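Local coordinates for mandelate racemase/muconate lactonizing enzyme family protein (Bradyrhizobium sp. ORS 278, PDB 3TOY), which belongs to the mandelate racemase/muconate lactonizing enzyme family of the enolase superfamily and binds a calcium ion in its barrel domain, at residues A269-W274 and F290-L295. Sequence-based numbering, arbitrary orientation.
With CA (calcium ion), chain E.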
# COMPACT_ATOMS: atom_id res chain seq x y z
N ALA A 269 -2.79 -11.53 22.09
CA ALA A 269 -4.22 -11.23 22.13
C ALA A 269 -4.98 -12.44 21.64
O ALA A 269 -4.39 -13.43 21.27
CB ALA A 269 -4.57 -9.99 21.27
N GLY A 270 -6.31 -12.36 21.64
CA GLY A 270 -7.08 -13.44 21.00
C GLY A 270 -8.05 -14.20 21.91
O GLY A 270 -8.95 -14.88 21.42
N GLU A 271 -7.90 -14.04 23.21
CA GLU A 271 -8.75 -14.86 24.11
C GLU A 271 -10.20 -14.43 24.05
O GLU A 271 -11.08 -15.14 24.53
CB GLU A 271 -8.26 -14.76 25.56
CG GLU A 271 -8.64 -13.45 26.28
CD GLU A 271 -7.78 -13.24 27.51
OE1 GLU A 271 -6.54 -13.30 27.39
OE2 GLU A 271 -8.33 -12.99 28.60
N ASN A 272 -10.47 -13.26 23.46
CA ASN A 272 -11.83 -12.78 23.36
C ASN A 272 -12.41 -12.68 21.94
O ASN A 272 -13.55 -12.21 21.77
CB ASN A 272 -11.99 -11.46 24.15
CG ASN A 272 -11.84 -11.68 25.63
OD1 ASN A 272 -12.46 -12.59 26.16
ND2 ASN A 272 -10.98 -10.92 26.29
N TRP A 273 -11.66 -13.14 20.94
CA TRP A 273 -12.12 -13.10 19.56
C TRP A 273 -13.00 -14.32 19.24
O TRP A 273 -12.84 -15.41 19.82
CB TRP A 273 -10.95 -13.00 18.56
CG TRP A 273 -10.09 -11.78 18.79
CD1 TRP A 273 -10.48 -10.61 19.37
CD2 TRP A 273 -8.71 -11.61 18.41
NE1 TRP A 273 -9.41 -9.72 19.40
CE2 TRP A 273 -8.33 -10.31 18.80
CE3 TRP A 273 -7.77 -12.43 17.77
CZ2 TRP A 273 -7.03 -9.82 18.62
CZ3 TRP A 273 -6.46 -11.93 17.58
CH2 TRP A 273 -6.12 -10.65 18.00
N TRP A 274 -13.91 -14.13 18.30
CA TRP A 274 -14.98 -15.11 18.04
C TRP A 274 -14.74 -15.91 16.77
O TRP A 274 -14.79 -15.36 15.67
CB TRP A 274 -16.35 -14.38 17.96
CG TRP A 274 -16.69 -13.73 19.26
CD1 TRP A 274 -16.61 -12.41 19.57
CD2 TRP A 274 -17.13 -14.41 20.46
NE1 TRP A 274 -16.97 -12.22 20.90
CE2 TRP A 274 -17.31 -13.43 21.45
CE3 TRP A 274 -17.38 -15.76 20.77
CZ2 TRP A 274 -17.72 -13.75 22.75
CZ3 TRP A 274 -17.81 -16.08 22.07
CH2 TRP A 274 -17.98 -15.08 23.04
N PHE A 290 1.51 -12.67 18.72
CA PHE A 290 1.16 -13.98 19.24
C PHE A 290 -0.38 -14.01 19.32
O PHE A 290 -1.02 -12.96 19.42
CB PHE A 290 1.68 -14.13 20.69
CG PHE A 290 3.20 -14.08 20.84
CD1 PHE A 290 4.04 -14.34 19.77
CD2 PHE A 290 3.76 -13.80 22.08
CE1 PHE A 290 5.42 -14.31 19.95
CE2 PHE A 290 5.14 -13.79 22.26
CZ PHE A 290 5.96 -14.05 21.20
N ILE A 291 -0.97 -15.21 19.37
CA ILE A 291 -2.40 -15.31 19.67
C ILE A 291 -2.59 -16.39 20.73
O ILE A 291 -1.77 -17.29 20.85
CB ILE A 291 -3.30 -15.67 18.42
CG1 ILE A 291 -2.87 -16.99 17.77
CG2 ILE A 291 -3.31 -14.46 17.40
CD1 ILE A 291 -3.80 -17.43 16.67
N MET A 292 -3.69 -16.28 21.46
CA MET A 292 -4.09 -17.29 22.44
C MET A 292 -5.62 -17.47 22.43
O MET A 292 -6.33 -16.88 23.26
CB MET A 292 -3.61 -16.89 23.85
CG MET A 292 -3.92 -15.47 24.29
SD MET A 292 -3.17 -15.07 25.90
CE MET A 292 -4.33 -15.89 27.05
N PRO A 293 -6.12 -18.26 21.47
CA PRO A 293 -7.57 -18.46 21.42
C PRO A 293 -8.07 -19.14 22.71
O PRO A 293 -7.30 -19.83 23.38
CB PRO A 293 -7.77 -19.39 20.22
CG PRO A 293 -6.49 -19.28 19.41
CD PRO A 293 -5.41 -18.96 20.38
N ASP A 294 -9.33 -18.87 23.04
CA ASP A 294 -10.07 -19.55 24.11
C ASP A 294 -10.97 -20.58 23.44
O ASP A 294 -11.74 -20.25 22.52
CB ASP A 294 -10.93 -18.50 24.83
CG ASP A 294 -11.63 -19.05 26.07
OD1 ASP A 294 -12.11 -20.21 26.03
OD2 ASP A 294 -11.70 -18.30 27.07
N LEU A 295 -10.86 -21.83 23.85
CA LEU A 295 -11.69 -22.86 23.25
C LEU A 295 -13.18 -22.52 23.36
O LEU A 295 -13.96 -23.00 22.55
CB LEU A 295 -11.40 -24.23 23.87
CG LEU A 295 -10.12 -24.89 23.35
CD1 LEU A 295 -9.65 -26.00 24.31
CD2 LEU A 295 -10.31 -25.44 21.95
CA CA E . -5.93 -12.60 29.62
O HOH W 1 -10.85 -16.93 21.28
O HOH W 2 -12.53 -15.68 26.86
O HOH W 3 -6.22 -10.53 28.74
O HOH W 4 -5.68 -14.70 30.87
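Ala-269 and Ile-291 run side by side in the same direction, and Met-292 N donates a hydrogen bond of 2.9 Å to Ala-269 O, the same oxygen that Ile-291 CA approaches through its C-H. Beyond this point a water bridges the backbones: Gly-270 opens a type I turn ending at Trp-273, and the water donates to Gly-270 O and Trp-273 O while accepting from Asp-294 N. Gly-270 CA sits 3.4 Å above the plane of the Trp-273 indole, offset toward its rim, and the indole CZ3 meets Ile-291 CG2 at 4.0 Å. On the metal side, Glu-271 and Met-292 lie side by side, pointing the same way. Glu-271 CG lies between the backbone N and the carbonyl carbon (chi1 77°), and the chain, extended beyond it, brings both carboxylate oxygens to the calcium, OE1 at 2.4 Å and OE2 at 2.6 Å. Met-292 bends at chi3 (-78°), bringing CE to 3.4 Å from Glu-271 OE1. A second water bridges Glu-271 O and Asp-294 OD2; OD2 also hydrogen-bonds His-321 ND1, while OD1 takes Met-296 N. Asp-219 and Glu-245 complete the calcium's carboxylate triad at the C-terminal ends of parallel barrel strands, as in the enolase superfamily metal site.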